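Long-range contacts in mandelate racemase/muconate lactonizing enzyme (Polaromonas sp., PDB 2OG9), which probably catalyses a racemisation or related reaction on a carboxylate substrate, as a member of the mandelate racemase group of the enolase superfamily: residues 226-231 / 254-259; 234-239 / 282-287; 214-219 / 241-246; 245-250 / 277-282. All coordinates share one frame; numbering follows the deposited sequence.

Contact 1. Residues 226-231 / 254-259; sequences MCRIFE and ALQFDT. With CA (calcium ion), chain C.
The Phe257 ring lies against the end of helix 220-230, with Cys227 over one face and Glu231 at its edge. Cys227 CB sits 3.7 Å from the ring centroid and 16° off its normal, a CH-pi contact; a residue as small as cysteine lets the ring come close to the helix. Arg228 crosses Phe257 at about a right angle, bent at chi2 and chi3, and Phe257 CE1 lies over the centre of the guanidinium, 3.4 Å from Arg228 CZ. The salt-bridge partner of this guanidinium is Asp258 of a neighbouring subunit. The Glu231 carboxylate is turned 86° from the ring, with OE2 at the edge in plane. Its oxygens grip the two residues that follow Phe257: OE1 accepts from Thr259 OG1 at 2.8 Å and, on its syn lone pair, from Thr259 N at 3.0 Å, while OE2 takes a nearly straight bond from Asp258 N at 3.0 Å. An alanine here would probably leave Asp258 N, Thr259 N and the Thr259 hydroxyl without this acceptor. Ala254 O and Phe257 O bind a calcium ion together with five waters. Around the contact, Cys227 and Thr259 both touch Ile238 of strand 238-239, while Met226, Ile229 and Phe230 pack on helix 190-204, the preceding helix of the barrel.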
loop_
_atom_site.group_PDB
_atom_site.type_symbol
_atom_site.label_atom_id
_atom_site.label_comp_id
_atom_site.label_asym_id
_atom_site.label_seq_id
_atom_site.Cartn_x
_atom_site.Cartn_y
_atom_site.Cartn_z
HETATM N N MSE A 226 27.539 -5.892 12.933
HETATM C CA MSE A 226 27.599 -6.750 14.117
HETATM C C MSE A 226 26.596 -7.898 14.049
HETATM O O MSE A 226 26.913 -9.025 14.436
HETATM C CB MSE A 226 27.362 -5.933 15.388
HETATM C CG MSE A 226 28.482 -4.959 15.709
HETATM SE SE MSE A 226 30.204 -5.848 15.868
HETATM C CE MSE A 226 30.113 -6.355 17.737
ATOM N N CYS A 227 25.386 -7.622 13.568
ATOM C CA CYS A 227 24.389 -8.680 13.457
ATOM C C CYS A 227 24.891 -9.729 12.472
ATOM O O CYS A 227 24.728 -10.929 12.690
ATOM C CB CYS A 227 23.044 -8.117 12.986
ATOM S SG CYS A 227 22.153 -7.162 14.245
ATOM N N ARG A 228 25.511 -9.266 11.388
ATOM C CA ARG A 228 26.054 -10.160 10.370
ATOM C C ARG A 228 27.043 -11.138 11.004
ATOM O O ARG A 228 26.974 -12.345 10.783
ATOM C CB ARG A 228 26.767 -9.342 9.287
ATOM C CG ARG A 228 27.376 -10.173 8.160
ATOM C CD ARG A 228 26.309 -10.923 7.379
ATOM N NE ARG A 228 25.401 -10.014 6.686
ATOM C CZ ARG A 228 24.257 -10.389 6.119
ATOM N NH1 ARG A 228 23.880 -11.661 6.163
ATOM N NH2 ARG A 228 23.484 -9.491 5.519
ATOM N N ILE A 229 27.960 -10.598 11.797
ATOM C CA ILE A 229 28.977 -11.402 12.460
ATOM C C ILE A 229 28.376 -12.386 13.462
ATOM O O ILE A 229 28.807 -13.534 13.542
ATOM C CB ILE A 229 29.994 -10.494 13.190
ATOM C CG1 ILE A 229 30.687 -9.576 12.178
ATOM C CG2 ILE A 229 31.022 -11.346 13.922
ATOM C CD1 ILE A 229 31.500 -8.466 12.809
ATOM N N PHE A 230 27.373 -11.942 14.213
ATOM C CA PHE A 230 26.739 -12.793 15.217
ATOM C C PHE A 230 25.868 -13.917 14.661
ATOM O O PHE A 230 25.567 -14.870 15.377
ATOM C CB PHE A 230 25.896 -11.949 16.182
ATOM C CG PHE A 230 26.701 -11.214 17.219
ATOM C CD1 PHE A 230 27.644 -11.885 17.997
ATOM C CD2 PHE A 230 26.495 -9.856 17.444
ATOM C CE1 PHE A 230 28.371 -11.214 18.984
ATOM C CE2 PHE A 230 27.213 -9.174 18.427
ATOM C CZ PHE A 230 28.153 -9.856 19.199
ATOM N N GLU A 231 25.465 -13.814 13.397
ATOM C CA GLU A 231 24.606 -14.829 12.781
ATOM C C GLU A 231 25.008 -16.281 13.049
ATOM O O GLU A 231 24.171 -17.097 13.433
ATOM C CB GLU A 231 24.518 -14.612 11.263
ATOM C CG GLU A 231 23.579 -13.499 10.816
ATOM C CD GLU A 231 22.109 -13.905 10.841
ATOM O OE1 GLU A 231 21.557 -14.132 11.939
ATOM O OE2 GLU A 231 21.502 -13.996 9.755
ATOM N N ALA A 254 15.503 -7.084 11.377
ATOM C CA ALA A 254 14.714 -8.304 11.536
ATOM C C ALA A 254 14.402 -8.973 10.198
ATOM O O ALA A 254 14.342 -10.197 10.106
ATOM C CB ALA A 254 13.413 -7.993 12.281
ATOM N N LEU A 255 14.199 -8.174 9.157
ATOM C CA LEU A 255 13.892 -8.736 7.848
ATOM C C LEU A 255 15.118 -9.412 7.242
ATOM O O LEU A 255 15.011 -10.453 6.602
ATOM C CB LEU A 255 13.390 -7.636 6.898
ATOM C CG LEU A 255 13.078 -8.058 5.456
ATOM C CD1 LEU A 255 12.010 -9.137 5.459
ATOM C CD2 LEU A 255 12.610 -6.849 4.643
ATOM N N GLN A 256 16.280 -8.815 7.475
ATOM C CA GLN A 256 17.545 -9.299 6.933
ATOM C C GLN A 256 18.168 -10.497 7.642
ATOM O O GLN A 256 18.640 -11.433 6.993
ATOM C CB GLN A 256 18.555 -8.138 6.930
ATOM C CG GLN A 256 19.967 -8.469 6.439
ATOM C CD GLN A 256 20.009 -8.878 4.976
ATOM O OE1 GLN A 256 19.350 -8.269 4.129
ATOM N NE2 GLN A 256 20.793 -9.907 4.671
ATOM N N PHE A 257 18.154 -10.484 8.969
ATOM C CA PHE A 257 18.809 -11.544 9.728
ATOM C C PHE A 257 17.972 -12.664 10.339
ATOM O O PHE A 257 16.806 -12.480 10.691
ATOM C CB PHE A 257 19.662 -10.884 10.811
ATOM C CG PHE A 257 20.699 -9.940 10.265
ATOM C CD1 PHE A 257 21.842 -10.432 9.640
ATOM C CD2 PHE A 257 20.522 -8.562 10.354
ATOM C CE1 PHE A 257 22.800 -9.563 9.111
ATOM C CE2 PHE A 257 21.469 -7.684 9.830
ATOM C CZ PHE A 257 22.613 -8.187 9.205
ATOM N N ASP A 258 18.592 -13.838 10.454
ATOM C CA ASP A 258 17.949 -15.011 11.042
ATOM C C ASP A 258 17.782 -14.800 12.543
ATOM O O ASP A 258 16.762 -15.162 13.127
ATOM C CB ASP A 258 18.805 -16.266 10.832
ATOM C CG ASP A 258 18.794 -16.760 9.398
ATOM O OD1 ASP A 258 17.996 -16.250 8.581
ATOM O OD2 ASP A 258 19.585 -17.682 9.095
ATOM N N THR A 259 18.808 -14.222 13.160
ATOM C CA THR A 259 18.794 -13.968 14.599
ATOM C C THR A 259 17.665 -13.029 15.005
ATOM O O THR A 259 17.513 -11.940 14.447
ATOM C CB THR A 259 20.118 -13.341 15.070
ATOM O OG1 THR A 259 21.207 -14.188 14.682
ATOM C CG2 THR A 259 20.122 -13.185 16.591
HETATM CA CA CA C . 14.394 -12.395 10.748
HETATM O O HOH W 1 22.967 -15.394 16.273
HETATM O O HOH W 2 14.606 -12.953 8.448
HETATM O O HOH W 3 14.550 -14.440 11.833
HETATM O O HOH W 4 15.072 -11.384 12.882
HETATM O O HOH W 5 12.298 -11.643 11.699
HETATM O O HOH W 6 12.536 -13.483 9.554
#

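Contact 2. Residues 234-239 / 282-287; sequences NLVWIE and ADYLMP
Trp237 and Tyr284 meet inside the TIM barrel, where strands 238-239 and 284-285 lie on either side of strand 261-263. Trp237 can be followed outward from CB, which is 3.9 Å from Tyr284 CD2. Its CG sits in the crowded position between backbone N and carbonyl carbon (chi1 70°). Next, CE3 points at the centre of the tyrosine face, 3.7 Å from Tyr284 CD2, and makes the pair edge-to-face with planes at 57°. CZ3 follows at 4.1 Å from Tyr284 CD1. Round the other side of the indole, CZ2 approaches the methyl CE of selenomethionine Met286, whose selenium makes an oblique Met-aromatic contact. At the pyrrole N-H, NE1 gives a weak bond of 3.1 Å to Glu239 OE1. A broad, flat indole suits this place because it can touch Tyr284 and Met286 at once, and Tyr152 and Trp333 add further edge-to-face partners. Met286 SE lies 3.5 Å from Glu239 CD, beside a carboxylate grouped with those of Asp213 and Glu265, as in the metal sites of enolase superfamily members. An alanine in place of Tyr284 would probably open a gap beside Trp237 CE3 and break the bridge to Val236. In that bridge, one water stands 2.8 Å from both Val236 O and Tyr284 OH.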
loop_
_atom_site.group_PDB
_atom_site.type_symbol
_atom_site.label_atom_id
_atom_site.label_comp_id
_atom_site.label_asym_id
_atom_site.label_seq_id
_atom_site.Cartn_x
_atom_site.Cartn_y
_atom_site.Cartn_z
ATOM N N ASN A 234 24.131 -18.234 16.515
ATOM C CA ASN A 234 22.813 -18.773 16.850
ATOM C C ASN A 234 22.333 -18.275 18.210
ATOM O O ASN A 234 21.882 -19.059 19.051
ATOM C CB ASN A 234 22.826 -20.304 16.858
ATOM C CG ASN A 234 22.879 -20.892 15.467
ATOM O OD1 ASN A 234 22.183 -20.432 14.561
ATOM N ND2 ASN A 234 23.693 -21.927 15.291
ATOM N N LEU A 235 22.441 -16.970 18.425
ATOM C CA LEU A 235 22.007 -16.374 19.680
ATOM C C LEU A 235 20.488 -16.441 19.754
ATOM O O LEU A 235 19.817 -16.509 18.727
ATOM C CB LEU A 235 22.443 -14.912 19.750
ATOM C CG LEU A 235 23.938 -14.602 19.669
ATOM C CD1 LEU A 235 24.118 -13.093 19.586
ATOM C CD2 LEU A 235 24.659 -15.181 20.884
ATOM N N VAL A 236 19.949 -16.428 20.969
ATOM C CA VAL A 236 18.504 -16.456 21.149
ATOM C C VAL A 236 17.979 -15.151 20.566
ATOM O O VAL A 236 16.951 -15.127 19.888
ATOM C CB VAL A 236 18.120 -16.546 22.639
ATOM C CG1 VAL A 236 16.608 -16.545 22.785
ATOM C CG2 VAL A 236 18.714 -17.809 23.251
ATOM N N TRP A 237 18.692 -14.060 20.836
ATOM C CA TRP A 237 18.309 -12.764 20.299
ATOM C C TRP A 237 19.403 -11.718 20.448
ATOM O O TRP A 237 20.378 -11.918 21.175
ATOM C CB TRP A 237 17.018 -12.244 20.965
ATOM C CG TRP A 237 17.141 -11.831 22.417
ATOM C CD1 TRP A 237 17.996 -10.898 22.948
ATOM C CD2 TRP A 237 16.339 -12.298 23.509
ATOM N NE1 TRP A 237 17.770 -10.760 24.299
ATOM C CE2 TRP A 237 16.760 -11.607 24.668
ATOM C CE3 TRP A 237 15.301 -13.233 23.619
ATOM C CZ2 TRP A 237 16.176 -11.824 25.925
ATOM C CZ3 TRP A 237 14.721 -13.448 24.871
ATOM C CH2 TRP A 237 15.161 -12.746 26.003
ATOM N N ILE A 238 19.241 -10.624 19.712
ATOM C CA ILE A 238 20.139 -9.482 19.777
ATOM C C ILE A 238 19.194 -8.389 20.267
ATOM O O ILE A 238 18.253 -8.004 19.569
ATOM C CB ILE A 238 20.719 -9.132 18.395
ATOM C CG1 ILE A 238 21.695 -10.238 17.959
ATOM C CG2 ILE A 238 21.412 -7.763 18.456
ATOM C CD1 ILE A 238 22.274 -10.055 16.561
ATOM N N GLU A 239 19.445 -7.910 21.479
ATOM C CA GLU A 239 18.597 -6.919 22.134
ATOM C C GLU A 239 19.021 -5.457 21.982
ATOM O O GLU A 239 20.193 -5.116 22.146
ATOM C CB GLU A 239 18.515 -7.291 23.621
ATOM C CG GLU A 239 17.579 -6.468 24.482
ATOM C CD GLU A 239 17.548 -6.990 25.911
ATOM O OE1 GLU A 239 17.695 -8.217 26.087
ATOM O OE2 GLU A 239 17.369 -6.190 26.853
ATOM N N ALA A 282 10.177 -6.147 15.893
ATOM C CA ALA A 282 10.686 -7.035 16.935
ATOM C C ALA A 282 10.158 -8.460 16.876
ATOM O O ALA A 282 8.955 -8.689 16.756
ATOM C CB ALA A 282 10.391 -6.441 18.304
ATOM N N ASP A 283 11.077 -9.414 16.966
ATOM C CA ASP A 283 10.731 -10.829 16.968
ATOM C C ASP A 283 10.292 -11.141 18.400
ATOM O O ASP A 283 9.331 -11.883 18.621
ATOM C CB ASP A 283 11.952 -11.647 16.570
ATOM C CG ASP A 283 12.375 -11.377 15.141
ATOM O OD1 ASP A 283 11.632 -11.781 14.222
ATOM O OD2 ASP A 283 13.433 -10.746 14.939
ATOM N N TYR A 284 11.015 -10.565 19.358
ATOM C CA TYR A 284 10.716 -10.693 20.788
ATOM C C TYR A 284 10.363 -9.300 21.300
ATOM O O TYR A 284 11.221 -8.418 21.334
ATOM C CB TYR A 284 11.933 -11.183 21.583
ATOM C CG TYR A 284 12.239 -12.661 21.470
ATOM C CD1 TYR A 284 11.574 -13.600 22.261
ATOM C CD2 TYR A 284 13.195 -13.120 20.570
ATOM C CE1 TYR A 284 11.861 -14.969 22.152
ATOM C CE2 TYR A 284 13.487 -14.473 20.451
ATOM C CZ TYR A 284 12.818 -15.390 21.239
ATOM O OH TYR A 284 13.093 -16.728 21.076
ATOM N N LEU A 285 9.111 -9.096 21.700
ATOM C CA LEU A 285 8.705 -7.801 22.228
ATOM C C LEU A 285 9.023 -7.813 23.723
ATOM O O LEU A 285 8.744 -8.798 24.415
ATOM C CB LEU A 285 7.205 -7.576 22.007
ATOM C CG LEU A 285 6.702 -6.164 22.312
ATOM C CD1 LEU A 285 7.279 -5.181 21.291
ATOM C CD2 LEU A 285 5.180 -6.146 22.263
HETATM N N MSE A 286 9.591 -6.725 24.225
HETATM C CA MSE A 286 9.966 -6.668 25.632
HETATM C C MSE A 286 9.285 -5.584 26.447
HETATM O O MSE A 286 9.935 -4.664 26.948
HETATM C CB MSE A 286 11.484 -6.525 25.744
HETATM C CG MSE A 286 12.231 -7.626 25.009
HETATM SE SE MSE A 286 14.137 -7.529 25.330
HETATM C CE MSE A 286 14.208 -8.318 27.120
ATOM N N PRO A 287 7.961 -5.685 26.606
ATOM C CA PRO A 287 7.225 -4.687 27.380
ATOM C C PRO A 287 7.601 -4.779 28.853
ATOM O O PRO A 287 7.936 -5.855 29.350
ATOM C CB PRO A 287 5.771 -5.057 27.119
ATOM C CG PRO A 287 5.829 -6.546 26.981
ATOM C CD PRO A 287 7.065 -6.751 26.125
HETATM O O HOH W 7 15.370 -17.356 19.515
#

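Contact 3. Residues 214-219 / 241-246; sequences ANQQWD and PLDAYD
Gln216 reaches across to Ala244 between two loops that follow strands 210-213 and 238-239, at the C-terminal mouth of the TIM barrel, where enolase superfamily enzymes carry their active sites. A glutamine suits the span: with CD anti to CA (chi2 -178°), the chain is extended and its OE1 accepts from Ala244 N at 2.7 Å, the bond nearly straight and the donor above the carbonyl plane. Asp243 OD1 lies near the same OE1, but both are acceptors; OD1 instead has a salt bridge to Arg111 of a neighbouring subunit. Its other oxygen, OD2, accepts from Tyr245 N at 2.8 Å, closing an Asx turn. Pro241 O takes a weak bond of 3.3 Å from Trp218 N. One water joins the loops again, donating to Trp218 O at 2.7 Å and accepting from Asp243 N at 2.9 Å. Asp219, at the N-cap of helix 220-230, turns its OD1 to Thr222 N. The apolar seam is made by Pro241 CB, 3.7 Å from Trp218 CE3 at the edge of the indole.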
loop_
_atom_site.group_PDB
_atom_site.type_symbol
_atom_site.label_atom_id
_atom_site.label_comp_id
_atom_site.label_asym_id
_atom_site.label_seq_id
_atom_site.Cartn_x
_atom_site.Cartn_y
_atom_site.Cartn_z
ATOM N N ALA A 214 22.850 -4.843 23.247
ATOM C CA ALA A 214 23.706 -3.745 22.794
ATOM C C ALA A 214 23.339 -2.405 23.417
ATOM O O ALA A 214 24.047 -1.413 23.234
ATOM C CB ALA A 214 23.662 -3.643 21.271
ATOM N N ASN A 215 22.226 -2.383 24.144
ATOM C CA ASN A 215 21.743 -1.180 24.817
ATOM C C ASN A 215 21.748 0.094 23.968
ATOM O O ASN A 215 22.306 1.117 24.376
ATOM C CB ASN A 215 22.547 -0.941 26.099
ATOM C CG ASN A 215 22.519 -2.137 27.035
ATOM O OD1 ASN A 215 23.093 -3.187 26.734
ATOM N ND2 ASN A 215 21.839 -1.988 28.171
ATOM N N GLN A 216 21.120 0.028 22.796
ATOM C CA GLN A 216 21.013 1.172 21.891
ATOM C C GLN A 216 22.350 1.823 21.546
ATOM O O GLN A 216 22.389 3.009 21.225
ATOM C CB GLN A 216 20.105 2.249 22.500
ATOM C CG GLN A 216 18.761 1.763 23.025
ATOM C CD GLN A 216 17.900 2.897 23.566
ATOM O OE1 GLN A 216 17.487 3.786 22.825
ATOM N NE2 GLN A 216 17.631 2.869 24.867
ATOM N N GLN A 217 23.441 1.068 21.593
ATOM C CA GLN A 217 24.753 1.647 21.311
ATOM C C GLN A 217 25.193 1.689 19.850
ATOM O O GLN A 217 26.121 2.421 19.505
ATOM C CB GLN A 217 25.831 0.924 22.125
ATOM C CG GLN A 217 25.724 1.119 23.627
ATOM C CD GLN A 217 25.565 2.576 24.013
ATOM O OE1 GLN A 217 24.448 3.094 24.091
ATOM N NE2 GLN A 217 26.687 3.252 24.241
ATOM N N TRP A 218 24.540 0.918 18.989
ATOM C CA TRP A 218 24.935 0.885 17.585
ATOM C C TRP A 218 24.127 1.773 16.646
ATOM O O TRP A 218 22.924 1.951 16.831
ATOM C CB TRP A 218 24.850 -0.542 17.047
ATOM C CG TRP A 218 25.701 -1.549 17.748
ATOM C CD1 TRP A 218 26.949 -1.352 18.270
ATOM C CD2 TRP A 218 25.417 -2.946 17.899
ATOM N NE1 TRP A 218 27.462 -2.541 18.729
ATOM C CE2 TRP A 218 26.545 -3.535 18.514
ATOM C CE3 TRP A 218 24.322 -3.757 17.569
ATOM C CZ2 TRP A 218 26.609 -4.904 18.807
ATOM C CZ3 TRP A 218 24.385 -5.119 17.861
ATOM C CH2 TRP A 218 25.523 -5.678 18.474
ATOM N N ASP A 219 24.792 2.338 15.638
ATOM C CA ASP A 219 24.069 3.126 14.647
ATOM C C ASP A 219 23.670 2.084 13.601
ATOM O O ASP A 219 24.144 0.949 13.658
ATOM C CB ASP A 219 24.942 4.234 14.027
ATOM C CG ASP A 219 26.271 3.726 13.488
ATOM O OD1 ASP A 219 26.323 2.612 12.930
ATOM O OD2 ASP A 219 27.272 4.467 13.608
ATOM N N PRO A 241 19.620 -3.330 19.470
ATOM C CA PRO A 241 20.795 -2.989 18.665
ATOM C C PRO A 241 20.835 -1.511 18.280
ATOM O O PRO A 241 21.909 -0.945 18.084
ATOM C CB PRO A 241 20.656 -3.904 17.451
ATOM C CG PRO A 241 19.149 -4.032 17.306
ATOM C CD PRO A 241 18.719 -4.239 18.741
ATOM N N LEU A 242 19.662 -0.887 18.198
ATOM C CA LEU A 242 19.553 0.521 17.809
ATOM C C LEU A 242 18.763 1.351 18.813
ATOM O O LEU A 242 18.281 0.831 19.817
ATOM C CB LEU A 242 18.853 0.623 16.458
ATOM C CG LEU A 242 19.494 -0.118 15.283
ATOM C CD1 LEU A 242 18.517 -0.156 14.115
ATOM C CD2 LEU A 242 20.795 0.570 14.895
ATOM N N ASP A 243 18.629 2.645 18.529
ATOM C CA ASP A 243 17.855 3.529 19.389
ATOM C C ASP A 243 16.472 2.896 19.529
ATOM O O ASP A 243 15.886 2.438 18.546
ATOM C CB ASP A 243 17.706 4.916 18.762
ATOM C CG ASP A 243 16.801 5.824 19.575
ATOM O OD1 ASP A 243 17.247 6.344 20.620
ATOM O OD2 ASP A 243 15.632 6.006 19.180
ATOM N N ALA A 244 15.953 2.881 20.751
ATOM C CA ALA A 244 14.650 2.290 21.037
ATOM C C ALA A 244 13.529 2.780 20.120
ATOM O O ALA A 244 12.543 2.074 19.899
ATOM C CB ALA A 244 14.280 2.555 22.495
ATOM N N TYR A 245 13.680 3.982 19.577
ATOM C CA TYR A 245 12.647 4.543 18.717
ATOM C C TYR A 245 12.867 4.414 17.213
ATOM O O TYR A 245 12.044 4.883 16.428
ATOM C CB TYR A 245 12.417 6.007 19.104
ATOM C CG TYR A 245 11.740 6.128 20.449
ATOM C CD1 TYR A 245 10.354 6.066 20.556
ATOM C CD2 TYR A 245 12.488 6.200 21.626
ATOM C CE1 TYR A 245 9.725 6.062 21.800
ATOM C CE2 TYR A 245 11.869 6.197 22.877
ATOM C CZ TYR A 245 10.489 6.124 22.953
ATOM O OH TYR A 245 9.866 6.092 24.178
ATOM N N ASP A 246 13.963 3.774 16.812
ATOM C CA ASP A 246 14.247 3.587 15.391
ATOM C C ASP A 246 13.540 2.319 14.911
ATOM O O ASP A 246 14.167 1.292 14.665
ATOM C CB ASP A 246 15.756 3.471 15.158
ATOM C CG ASP A 246 16.111 3.419 13.687
ATOM O OD1 ASP A 246 15.187 3.569 12.856
ATOM O OD2 ASP A 246 17.304 3.231 13.358
HETATM O O HOH W 8 20.859 3.724 16.952
#

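Contact 4. Residues 245-250 / 277-282; sequences YDHEGH and IRHRAA
His247 CB rests over the centre of the His279 ring, 3.6 Å from its centroid and 12° off the normal, a CH-pi contact between helix 247-256 and the C-terminal part of helix 270-278. Glu248 CG comes to the edge of the same imidazole, in its plane, 3.8 Å from His279 CD2, and a water 2.9 Å from Glu248 OE2 and 2.6 Å from His279 NE2 links the two. Farther along the helix, Ala281 CB is 3.4 Å from His247 O and 3.7 Å from His250 CB; an alanine suits this close approach to the helix backbone. Ala281 O, 3.3 Å from His250 CB, is buried with no polar partner in the model. Farther out, Asp275 positions both histidines, its OD2 bonded to His247 ND1 and its backbone O to His279 ND1. Asp246, which also has a salt bridge to Arg220, caps helix 247-256, its OD1 accepting from Gly249 N at 2.9 Å. On the other segment Arg280 takes a positive phi (59°) in a Schellman motif after helix 270-278, where the chain turns toward strand 284-285. Such packing of one capped helix start against the next helix's C-terminal part joins consecutive outer helices of a beta/alpha barrel.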
loop_
_atom_site.group_PDB
_atom_site.type_symbol
_atom_site.label_atom_id
_atom_site.label_comp_id
_atom_site.label_asym_id
_atom_site.label_seq_id
_atom_site.Cartn_x
_atom_site.Cartn_y
_atom_site.Cartn_z
ATOM N N TYR A 245 13.680 3.982 19.577
ATOM C CA TYR A 245 12.647 4.543 18.717
ATOM C C TYR A 245 12.867 4.414 17.213
ATOM O O TYR A 245 12.044 4.883 16.428
ATOM C CB TYR A 245 12.417 6.007 19.104
ATOM C CG TYR A 245 11.740 6.128 20.449
ATOM C CD1 TYR A 245 10.354 6.066 20.556
ATOM C CD2 TYR A 245 12.488 6.200 21.626
ATOM C CE1 TYR A 245 9.725 6.062 21.800
ATOM C CE2 TYR A 245 11.869 6.197 22.877
ATOM C CZ TYR A 245 10.489 6.124 22.953
ATOM O OH TYR A 245 9.866 6.092 24.178
ATOM N N ASP A 246 13.963 3.774 16.812
ATOM C CA ASP A 246 14.247 3.587 15.391
ATOM C C ASP A 246 13.540 2.319 14.911
ATOM O O ASP A 246 14.167 1.292 14.665
ATOM C CB ASP A 246 15.756 3.471 15.158
ATOM C CG ASP A 246 16.111 3.419 13.687
ATOM O OD1 ASP A 246 15.187 3.569 12.856
ATOM O OD2 ASP A 246 17.304 3.231 13.358
ATOM N N HIS A 247 12.223 2.407 14.774
ATOM C CA HIS A 247 11.405 1.272 14.358
ATOM C C HIS A 247 11.724 0.751 12.957
ATOM O O HIS A 247 11.763 -0.464 12.737
ATOM C CB HIS A 247 9.929 1.657 14.475
ATOM C CG HIS A 247 9.506 1.981 15.876
ATOM N ND1 HIS A 247 8.423 2.786 16.164
ATOM C CD2 HIS A 247 10.015 1.597 17.070
ATOM C CE1 HIS A 247 8.285 2.883 17.474
ATOM N NE2 HIS A 247 9.240 2.171 18.047
ATOM N N GLU A 248 11.943 1.660 12.010
ATOM C CA GLU A 248 12.282 1.250 10.652
ATOM C C GLU A 248 13.621 0.527 10.674
ATOM O O GLU A 248 13.806 -0.474 9.980
ATOM C CB GLU A 248 12.387 2.461 9.723
ATOM C CG GLU A 248 11.059 2.981 9.220
ATOM C CD GLU A 248 11.229 4.054 8.157
ATOM O OE1 GLU A 248 11.998 3.827 7.198
ATOM O OE2 GLU A 248 10.587 5.119 8.279
ATOM N N GLY A 249 14.550 1.053 11.470
ATOM C CA GLY A 249 15.868 0.451 11.583
ATOM C C GLY A 249 15.794 -0.971 12.105
ATOM O O GLY A 249 16.407 -1.881 11.543
ATOM N N HIS A 250 15.035 -1.166 13.180
ATOM C CA HIS A 250 14.882 -2.492 13.764
ATOM C C HIS A 250 14.177 -3.442 12.799
ATOM O O HIS A 250 14.566 -4.598 12.672
ATOM C CB HIS A 250 14.097 -2.412 15.084
ATOM C CG HIS A 250 14.903 -1.903 16.239
ATOM N ND1 HIS A 250 16.045 -2.532 16.689
ATOM C CD2 HIS A 250 14.723 -0.832 17.048
ATOM C CE1 HIS A 250 16.531 -1.872 17.725
ATOM N NE2 HIS A 250 15.748 -0.836 17.962
ATOM N N ILE A 277 5.143 -2.675 16.729
ATOM C CA ILE A 277 4.507 -3.864 16.164
ATOM C C ILE A 277 4.033 -3.614 14.732
ATOM O O ILE A 277 4.088 -4.509 13.894
ATOM C CB ILE A 277 3.309 -4.312 17.045
ATOM C CG1 ILE A 277 3.834 -4.819 18.397
ATOM C CG2 ILE A 277 2.487 -5.392 16.330
ATOM C CD1 ILE A 277 2.736 -5.126 19.420
ATOM N N ARG A 278 3.573 -2.398 14.456
ATOM C CA ARG A 278 3.111 -2.049 13.116
ATOM C C ARG A 278 4.276 -2.156 12.128
ATOM O O ARG A 278 4.100 -2.578 10.986
ATOM C CB ARG A 278 2.539 -0.627 13.117
ATOM C CG ARG A 278 1.953 -0.172 11.786
ATOM C CD ARG A 278 1.241 1.171 11.937
ATOM N NE ARG A 278 2.157 2.259 12.274
ATOM C CZ ARG A 278 3.006 2.817 11.416
ATOM N NH1 ARG A 278 3.059 2.395 10.160
ATOM N NH2 ARG A 278 3.804 3.800 11.813
ATOM N N HIS A 279 5.472 -1.781 12.579
ATOM C CA HIS A 279 6.669 -1.848 11.744
ATOM C C HIS A 279 7.254 -3.260 11.660
ATOM O O HIS A 279 8.147 -3.508 10.848
ATOM C CB HIS A 279 7.776 -0.940 12.299
ATOM C CG HIS A 279 7.576 0.518 12.035
ATOM N ND1 HIS A 279 6.617 1.269 12.679
ATOM C CD2 HIS A 279 8.237 1.373 11.218
ATOM C CE1 HIS A 279 6.698 2.524 12.272
ATOM N NE2 HIS A 279 7.673 2.614 11.386
ATOM N N ARG A 280 6.758 -4.174 12.492
ATOM C CA ARG A 280 7.292 -5.537 12.548
ATOM C C ARG A 280 8.770 -5.367 12.910
ATOM O O ARG A 280 9.658 -5.950 12.294
ATOM C CB ARG A 280 7.137 -6.243 11.196
ATOM C CG ARG A 280 5.684 -6.419 10.776
ATOM C CD ARG A 280 5.541 -7.057 9.395
ATOM N NE ARG A 280 6.118 -8.397 9.337
ATOM C CZ ARG A 280 5.838 -9.293 8.393
ATOM N NH1 ARG A 280 4.982 -8.994 7.423
ATOM N NH2 ARG A 280 6.414 -10.489 8.419
ATOM N N ALA A 281 9.007 -4.559 13.937
ATOM C CA ALA A 281 10.349 -4.232 14.386
ATOM C C ALA A 281 10.927 -5.138 15.468
ATOM O O ALA A 281 12.054 -4.922 15.914
ATOM C CB ALA A 281 10.376 -2.785 14.866
ATOM N N ALA A 282 10.177 -6.147 15.893
ATOM C CA ALA A 282 10.686 -7.035 16.935
ATOM C C ALA A 282 10.158 -8.460 16.876
ATOM O O ALA A 282 8.955 -8.689 16.756
ATOM C CB ALA A 282 10.391 -6.441 18.304
HETATM O O HOH W 9 8.170 4.505 9.667
#

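In the fold
From the N-terminal side, the chain first meets residues 214-219, whose partner 241-246 closes contact 3 around helix 220-230 and strand 238-239. Before that loop is shut, contacts 1 and 2 have begun, and both cross contact 3 and each other: contact 1 ties helix 220-230 to the end of helix 247-256, and contact 2 runs from strand 238-239 to strand 284-285. Contact 4 starts where contact 3 ends, sharing Tyr245 and Asp246. It crosses contact 1, falls wholly within the span of contact 2 and meets it at Ala282. Together the interlocked loops tie together inner strands, mouth loops and outer helices of this part of the barrel.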